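PDB 4K49: 1,4-dihydroxy-2-naphthoyl-CoA hydrolase from Escherichia coli, which hydrolyses 1,4-dihydroxy-2-naphthoyl-CoA to 1,4-dihydroxy-2-naphthoate and free CoA in menaquinone biosynthesis, and also cleaves a wide range of other acyl-CoA thioesters. Local coordinates for residues Pro41-Ser44 and Arg45-Gln48; Ser58-Leu61 and Ala62-Gly66. All coordinates share one frame; numbering follows the deposited sequence.

Interaction 1. Residues Pro41-Ser44 and Arg45-Gln48; sequences PVDS and RTKQ. With HFQ (2,4-dihydroxyphenacyl coenzyme A), chain E.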
loop_
_atom_site.group_PDB
_atom_site.type_symbol
_atom_site.label_atom_id
_atom_site.label_comp_id
_atom_site.label_asym_id
_atom_site.label_seq_id
_atom_site.Cartn_x
_atom_site.Cartn_y
_atom_site.Cartn_z
ATOM N N PRO A 41 -9.594 7.366 6.690
ATOM C CA PRO A 41 -10.779 7.767 5.935
ATOM C C PRO A 41 -10.744 7.259 4.502
ATOM O O PRO A 41 -9.667 6.960 3.956
ATOM C CB PRO A 41 -10.690 9.300 5.938
ATOM C CG PRO A 41 -9.223 9.590 6.048
ATOM C CD PRO A 41 -8.696 8.503 6.959
ATOM N N VAL A 42 -11.927 7.158 3.903
ATOM C CA VAL A 42 -12.052 6.909 2.468
ATOM C C VAL A 42 -12.431 8.217 1.801
ATOM O O VAL A 42 -13.595 8.640 1.862
ATOM C CB VAL A 42 -13.148 5.862 2.167
ATOM C CG1 VAL A 42 -13.160 5.514 0.685
ATOM C CG2 VAL A 42 -12.925 4.610 2.977
ATOM N N ASP A 43 -11.457 8.875 1.181
ATOM C CA ASP A 43 -11.702 10.159 0.527
ATOM C C ASP A 43 -10.638 10.415 -0.522
ATOM O O ASP A 43 -9.911 9.490 -0.899
ATOM C CB ASP A 43 -11.783 11.311 1.546
ATOM C CG ASP A 43 -10.490 11.521 2.332
ATOM O OD1 ASP A 43 -9.376 11.422 1.761
ATOM O OD2 ASP A 43 -10.589 11.825 3.545
ATOM N N SER A 44 -10.525 11.657 -0.986
ATOM C CA SER A 44 -9.631 11.941 -2.113
ATOM C C SER A 44 -8.183 11.533 -1.843
ATOM O O SER A 44 -7.433 11.224 -2.769
ATOM C CB SER A 44 -9.696 13.417 -2.508
ATOM O OG SER A 44 -9.293 14.242 -1.430
ATOM N N ARG A 45 -7.782 11.530 -0.578
ATOM C CA ARG A 45 -6.396 11.188 -0.239
ATOM C C ARG A 45 -6.123 9.703 -0.372
ATOM O O ARG A 45 -4.967 9.288 -0.446
ATOM C CB ARG A 45 -6.084 11.656 1.184
ATOM C CG ARG A 45 -6.240 13.180 1.340
ATOM C CD ARG A 45 -6.176 13.579 2.801
ATOM N NE ARG A 45 -7.396 13.201 3.500
ATOM C CZ ARG A 45 -7.644 13.486 4.775
ATOM N NH1 ARG A 45 -8.789 13.114 5.337
ATOM N NH2 ARG A 45 -6.744 14.136 5.484
ATOM N N THR A 46 -7.185 8.900 -0.406
ATOM C CA THR A 46 -7.038 7.440 -0.337
ATOM C C THR A 46 -7.880 6.684 -1.358
ATOM O O THR A 46 -7.962 5.454 -1.303
ATOM C CB THR A 46 -7.391 6.910 1.065
ATOM O OG1 THR A 46 -8.727 7.289 1.387
ATOM C CG2 THR A 46 -6.459 7.494 2.116
ATOM N N LYS A 47 -8.526 7.393 -2.280
ATOM C CA LYS A 47 -9.324 6.702 -3.306
ATOM C C LYS A 47 -8.539 6.458 -4.589
ATOM O O LYS A 47 -7.539 7.137 -4.852
ATOM C CB LYS A 47 -10.584 7.509 -3.654
ATOM C CG LYS A 47 -11.682 7.455 -2.606
ATOM C CD LYS A 47 -12.745 8.495 -2.949
ATOM C CE LYS A 47 -14.035 8.213 -2.222
ATOM N NZ LYS A 47 -15.118 9.148 -2.624
ATOM N N GLN A 48 -9.011 5.506 -5.390
ATOM C CA GLN A 48 -8.474 5.301 -6.730
ATOM C C GLN A 48 -9.359 6.064 -7.733
ATOM O O GLN A 48 -10.381 6.642 -7.332
ATOM C CB GLN A 48 -8.284 3.798 -7.035
ATOM C CG GLN A 48 -9.363 2.837 -6.529
ATOM C CD GLN A 48 -10.471 2.658 -7.542
ATOM O OE1 GLN A 48 -11.245 3.591 -7.799
ATOM N NE2 GLN A 48 -10.548 1.465 -8.143
HETATM C CB HFQ E . -7.592 -1.438 -7.293
HETATM N N1A HFQ E . -19.476 -3.897 -12.104
HETATM O O1A HFQ E . -20.162 -11.562 -6.215
HETATM P P1A HFQ E . -18.899 -10.700 -5.927
HETATM C C1B HFQ E . -7.005 0.003 -7.167
HETATM O O1B HFQ E . -6.714 0.463 -6.016
HETATM C C1D HFQ E . -19.695 -5.836 -7.527
HETATM S S1P HFQ E . -9.360 -1.556 -7.016
HETATM C C2A HFQ E . -19.283 -3.300 -10.916
HETATM O O2A HFQ E . -18.362 -10.999 -4.518
HETATM P P2A HFQ E . -16.627 -11.964 -6.727
HETATM C C2B HFQ E . -6.790 0.884 -8.338
HETATM O O2B HFQ E . -6.006 3.486 -11.491
HETATM C C2D HFQ E . -20.879 -6.450 -7.093
HETATM O O2D HFQ E . -22.015 -5.590 -7.207
HETATM C C2P HFQ E . -9.671 -1.360 -5.278
HETATM N N3A HFQ E . -19.386 -3.995 -9.769
HETATM O O3A HFQ E . -17.828 -10.971 -7.002
HETATM C C3B HFQ E . -5.814 1.870 -8.211
HETATM O O3B HFQ E . -8.473 -0.210 -9.686
HETATM C C3D HFQ E . -20.670 -6.885 -5.745
HETATM O O3D HFQ E . -21.367 -6.033 -4.805
HETATM P P3D HFQ E . -22.354 -6.706 -3.673
HETATM C C3P HFQ E . -9.268 -2.507 -4.411
HETATM C C4A HFQ E . -19.686 -5.314 -9.795
HETATM O O4A HFQ E . -17.173 -13.279 -6.388
HETATM C C4B HFQ E . -5.564 2.727 -9.245
HETATM C C4D HFQ E . -19.253 -6.862 -5.514
HETATM O O4D HFQ E . -18.653 -6.441 -6.772
HETATM N N4P HFQ E . -9.926 -3.675 -4.715
HETATM C C5A HFQ E . -19.893 -5.969 -11.006
HETATM O O5A HFQ E . -15.799 -12.034 -8.029
HETATM C C5B HFQ E . -6.281 2.611 -10.445
HETATM C C5D HFQ E . -18.813 -8.228 -5.199
HETATM O O5D HFQ E . -19.293 -9.185 -6.059
HETATM C C5P HFQ E . -11.304 -3.798 -4.404
HETATM O O5P HFQ E . -11.933 -2.845 -3.815
HETATM C C6A HFQ E . -19.778 -5.211 -12.196
HETATM N N6A HFQ E . -19.979 -5.821 -13.487
HETATM O O6A HFQ E . -15.707 -11.392 -5.598
HETATM C C6B HFQ E . -7.261 1.621 -10.579
HETATM C C6P HFQ E . -12.051 -5.069 -4.722
HETATM N N7A HFQ E . -20.175 -7.283 -10.709
HETATM O O7A HFQ E . -23.063 -8.026 -4.286
HETATM C C7B HFQ E . -7.517 0.769 -9.531
HETATM C C7P HFQ E . -12.921 -5.578 -3.560
HETATM C C8A HFQ E . -20.150 -7.443 -9.371
HETATM O O8A HFQ E . -21.573 -7.059 -2.499
HETATM N N8P HFQ E . -13.255 -7.000 -3.651
HETATM N N9A HFQ E . -19.847 -6.250 -8.816
HETATM O O9A HFQ E . -23.430 -5.690 -3.270
HETATM C C9P HFQ E . -14.418 -7.402 -4.463
HETATM O O9P HFQ E . -15.061 -6.570 -4.999
HETATM C CAP HFQ E . -14.727 -8.889 -4.575
HETATM O OAP HFQ E . -14.032 -9.562 -3.573
HETATM C CBP HFQ E . -14.235 -9.464 -5.920
HETATM C CCP HFQ E . -14.436 -10.929 -5.926
HETATM C CDP HFQ E . -14.970 -8.820 -7.108
HETATM C CEP HFQ E . -12.799 -9.160 -6.057
#
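Asp43 and Arg45 meet side-on, carboxylate against guanidinium edge, with their planes 23° apart. Arg45 NH1 donates to Asp43 OD2 at 2.8 Å, nearly straight and on the syn lone pair, while Arg45 NE reaches Asp43 OD1 at 3.2 Å; the two nitrogens of this salt bridge take one carboxylate oxygen each, with a weak further bond from NE to OD2. The grip depends on a bend at chi3 of Arg45 (-73°), which swings the guanidinium back alongside the aspartate, where NH1 also approaches Pro41 CG. Asp43 OD1 carries a second load, the backbone N of Arg45 at 2.8 Å. That bond defines an Asx turn, laid over a type I beta turn in which Thr46 N donates to Asp43 O, just where the chain leaves strand 36-41 of the hot-dog fold. Thr46 OG1 ties the turn back to the strand end: it donates to Pro41 O at 2.8 Å and accepts from Asp43 N at 3.2 Å, so the hydroxyl of this buried residue is used in both senses. Beyond it, the extended Lys47 chain runs past the Asp43 carbonyl, CG lying 3.2 Å from Asp43 O, and crosses Val42 at about a right angle. Gln48 turns to the ligand: its CB packs on the dihydroxyphenyl ring of HFQ in chain E, and its OE1 accepts from Phe50 N and Leu52 N.

Interaction 2. Residues Ser58-Leu61 and Ala62-Gly66; sequences SVVL and AESIG. With HFQ (2,4-dihydroxyphenacyl coenzyme A), chain F.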
loop_
_atom_site.group_PDB
_atom_site.type_symbol
_atom_site.label_atom_id
_atom_site.label_comp_id
_atom_site.label_asym_id
_atom_site.label_seq_id
_atom_site.Cartn_x
_atom_site.Cartn_y
_atom_site.Cartn_z
ATOM N N SER A 58 -5.393 0.662 1.588
ATOM C CA SER A 58 -5.633 -0.414 2.551
ATOM C C SER A 58 -4.321 -1.026 3.029
ATOM O O SER A 58 -4.125 -1.288 4.228
ATOM C CB SER A 58 -6.548 -1.490 1.956
ATOM O OG SER A 58 -7.868 -0.990 1.820
ATOM N N VAL A 59 -3.396 -1.233 2.106
ATOM C CA VAL A 59 -2.117 -1.804 2.485
ATOM C C VAL A 59 -1.279 -0.805 3.292
ATOM O O VAL A 59 -0.506 -1.201 4.165
ATOM C CB VAL A 59 -1.364 -2.341 1.256
ATOM C CG1 VAL A 59 -0.004 -2.941 1.664
ATOM C CG2 VAL A 59 -2.214 -3.387 0.555
ATOM N N VAL A 60 -1.441 0.488 3.033
ATOM C CA VAL A 60 -0.725 1.471 3.847
ATOM C C VAL A 60 -1.191 1.360 5.300
ATOM O O VAL A 60 -0.380 1.337 6.247
ATOM C CB VAL A 60 -0.925 2.909 3.342
ATOM C CG1 VAL A 60 -0.340 3.892 4.342
ATOM C CG2 VAL A 60 -0.239 3.103 1.984
ATOM N N LEU A 61 -2.497 1.255 5.473
ATOM C CA LEU A 61 -3.053 1.066 6.814
ATOM C C LEU A 61 -2.521 -0.213 7.459
ATOM O O LEU A 61 -2.084 -0.193 8.604
ATOM C CB LEU A 61 -4.579 1.035 6.752
ATOM C CG LEU A 61 -5.301 0.854 8.091
ATOM C CD1 LEU A 61 -4.967 1.960 9.106
ATOM C CD2 LEU A 61 -6.783 0.778 7.834
ATOM N N ALA A 62 -2.553 -1.325 6.725
ATOM C CA ALA A 62 -2.064 -2.589 7.271
ATOM C C ALA A 62 -0.584 -2.515 7.645
ATOM O O ALA A 62 -0.184 -2.940 8.735
ATOM C CB ALA A 62 -2.318 -3.727 6.293
ATOM N N GLU A 63 0.244 -1.987 6.754
ATOM C CA GLU A 63 1.662 -1.940 7.071
ATOM C C GLU A 63 1.957 -0.924 8.185
ATOM O O GLU A 63 2.861 -1.139 8.983
ATOM C CB GLU A 63 2.528 -1.689 5.833
ATOM C CG GLU A 63 4.025 -1.825 6.157
ATOM C CD GLU A 63 4.874 -2.246 4.982
ATOM O OE1 GLU A 63 4.333 -2.687 3.945
ATOM O OE2 GLU A 63 6.108 -2.136 5.094
ATOM N N SER A 64 1.179 0.155 8.263
ATOM C CA SER A 64 1.350 1.133 9.345
ATOM C C SER A 64 1.064 0.522 10.718
ATOM O O SER A 64 1.844 0.696 11.665
ATOM C CB SER A 64 0.430 2.349 9.147
ATOM O OG SER A 64 0.718 3.039 7.940
ATOM N N ILE A 65 -0.057 -0.188 10.834
ATOM C CA ILE A 65 -0.426 -0.773 12.120
ATOM C C ILE A 65 0.530 -1.914 12.472
ATOM O O ILE A 65 1.101 -1.936 13.567
ATOM C CB ILE A 65 -1.872 -1.300 12.124
ATOM C CG1 ILE A 65 -2.848 -0.201 11.703
ATOM C CG2 ILE A 65 -2.261 -1.813 13.522
ATOM C CD1 ILE A 65 -4.277 -0.726 11.589
ATOM N N GLY A 66 0.727 -2.847 11.542
ATOM C CA GLY A 66 1.602 -3.985 11.794
ATOM C C GLY A 66 3.045 -3.613 12.119
ATOM O O GLY A 66 3.664 -4.198 13.022
HETATM C CB HFQ F . 7.821 -0.452 7.319
HETATM N N1A HFQ F . 20.509 -1.543 8.615
HETATM O O1A HFQ F . 22.007 -8.079 1.721
HETATM P P1A HFQ F . 20.758 -7.260 1.351
HETATM C C1B HFQ F . 6.878 0.789 7.304
HETATM O O1B HFQ F . 6.493 1.247 6.180
HETATM C C1D HFQ F . 21.466 -2.940 3.988
HETATM S S1P HFQ F . 9.515 0.011 6.990
HETATM C C2A HFQ F . 20.527 -0.815 7.487
HETATM O O2A HFQ F . 20.694 -7.038 -0.169
HETATM P P2A HFQ F . 19.190 -8.358 3.332
HETATM C C2B HFQ F . 6.447 1.460 8.552
HETATM O O2B HFQ F . 5.062 3.381 11.961
HETATM C C2D HFQ F . 22.468 -3.728 3.392
HETATM O O2D HFQ F . 23.794 -3.312 3.743
HETATM C C2P HFQ F . 9.621 0.488 5.284
HETATM N N3A HFQ F . 20.812 -1.385 6.303
HETATM O O3A HFQ F . 19.463 -7.994 1.808
HETATM C C3B HFQ F . 5.239 2.169 8.514
HETATM O O3B HFQ F . 8.390 0.716 9.826
HETATM C C3D HFQ F . 22.262 -3.479 1.996
HETATM O O3D HFQ F . 22.730 -2.127 1.751
HETATM P P3D HFQ F . 23.987 -1.814 0.734
HETATM C C3P HFQ F . 9.597 -0.612 4.269
HETATM C C4A HFQ F . 21.090 -2.708 6.235
HETATM O O4A HFQ F . 18.346 -9.545 3.395
HETATM C C4B HFQ F . 4.791 2.803 9.644
HETATM C C4D HFQ F . 20.831 -3.456 1.855
HETATM O O4D HFQ F . 20.316 -3.178 3.188
HETATM N N4P HFQ F . 10.513 -1.624 4.449
HETATM C C5A HFQ F . 21.084 -3.495 7.376
HETATM O O5A HFQ F . 20.484 -8.657 4.095
HETATM C C5B HFQ F . 5.535 2.740 10.826
HETATM C C5D HFQ F . 20.361 -4.769 1.395
HETATM O O5D HFQ F . 20.811 -5.873 2.079
HETATM C C5P HFQ F . 11.899 -1.408 4.246
HETATM O O5P HFQ F . 12.336 -0.260 3.870
HETATM C C6A HFQ F . 20.779 -2.867 8.609
HETATM N N6A HFQ F . 20.750 -3.630 9.834
HETATM O O6A HFQ F . 18.495 -7.111 3.956
HETATM C C6B HFQ F . 6.743 2.034 10.870
HETATM C C6P HFQ F . 12.895 -2.525 4.445
HETATM N N7A HFQ F . 21.392 -4.774 6.982
HETATM O O7A HFQ F . 25.347 -1.854 1.600
HETATM C C7B HFQ F . 7.196 1.404 9.743
HETATM C C7P HFQ F . 13.735 -2.731 3.177
HETATM C C8A HFQ F . 21.598 -4.793 5.653
HETATM O O8A HFQ F . 24.049 -2.813 -0.317
HETATM N N8P HFQ F . 14.516 -3.954 3.130
HETATM N N9A HFQ F . 21.419 -3.535 5.206
HETATM O O9A HFQ F . 23.795 -0.415 0.134
HETATM C C9P HFQ F . 15.834 -3.970 3.771
HETATM O O9P HFQ F . 16.227 -2.996 4.309
HETATM C CAP HFQ F . 16.622 -5.267 3.698
HETATM O OAP HFQ F . 15.889 -6.228 2.995
HETATM C CBP HFQ F . 16.925 -5.815 5.096
HETATM C CCP HFQ F . 17.484 -7.153 4.884
HETATM C CDP HFQ F . 17.969 -4.908 5.777
HETATM C CEP HFQ F . 15.681 -5.883 5.887
#
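The central helix of the hot-dog fold passes here through the active site, carrying Glu63, the probable nucleophile or proton acceptor, into a pocket shared by two subunits. Glu63 leaves the helix with CG anti to its backbone N (chi1 -173°) and the chain extended beyond, which brings OE2 to 3.3 Å from HFQ CB in chain F, the methylene between the ligand's carbonyl carbon and its sulfur. The other oxygen, OE1, is hydrogen-bonded to His89 NE2 of the second subunit. With an alanine in its place, that histidine would probably lose its carboxylate mate and the ligand's methylene would face a gap. One residue on, Ser64 lays its CA near HFQ C4B, 3.8 Å away, and folds its hydroxyl back on the helix. Ser64 OG donates to Val60 O at 2.6 Å, from above the carbonyl plane, while Ser64 N reaches the same oxygen at 2.8 Å from the opposite face; two donors therefore hold this buried carbonyl. Ser64 OG is also hydrogen-bonded to His54 NE2 of the second subunit, which ties this turn of helix to the partner chain. The regular i to i+4 ladder continues from Leu61 O to Ile65 N. The side chains of the same two residues lie side by side and point the same way, their CD1 atoms 3.7 Å apart. This apolar pair rests on strand 36-41, Ser58 and Ala62 touch strand 125-135, and Val59 and Glu63 touch strand 80-89, so the sheet wraps the helix; Val59 also meets Val59 of the second subunit.

Overall arrangement
From the N terminus, strand 36-41 runs straight into interaction 1, where residues 43-46 close a tight turn just past its end. The chain then passes residues 49-54 and enters helix 55-72, on which interaction 2 covers successive turns. The two are in series, neither nested nor crossed: their centres are 15 Å apart and their nearest atoms about 6 Å. Together they mark the route from the sheet to the helix it wraps, and interaction 2 packs back onto the strand that interaction 1 leaves. Both touch the second subunit. Each reaches a different bound HFQ, through Gln48 in one and through Glu63 and Ser64 in the other, so this chain contributes to two pockets.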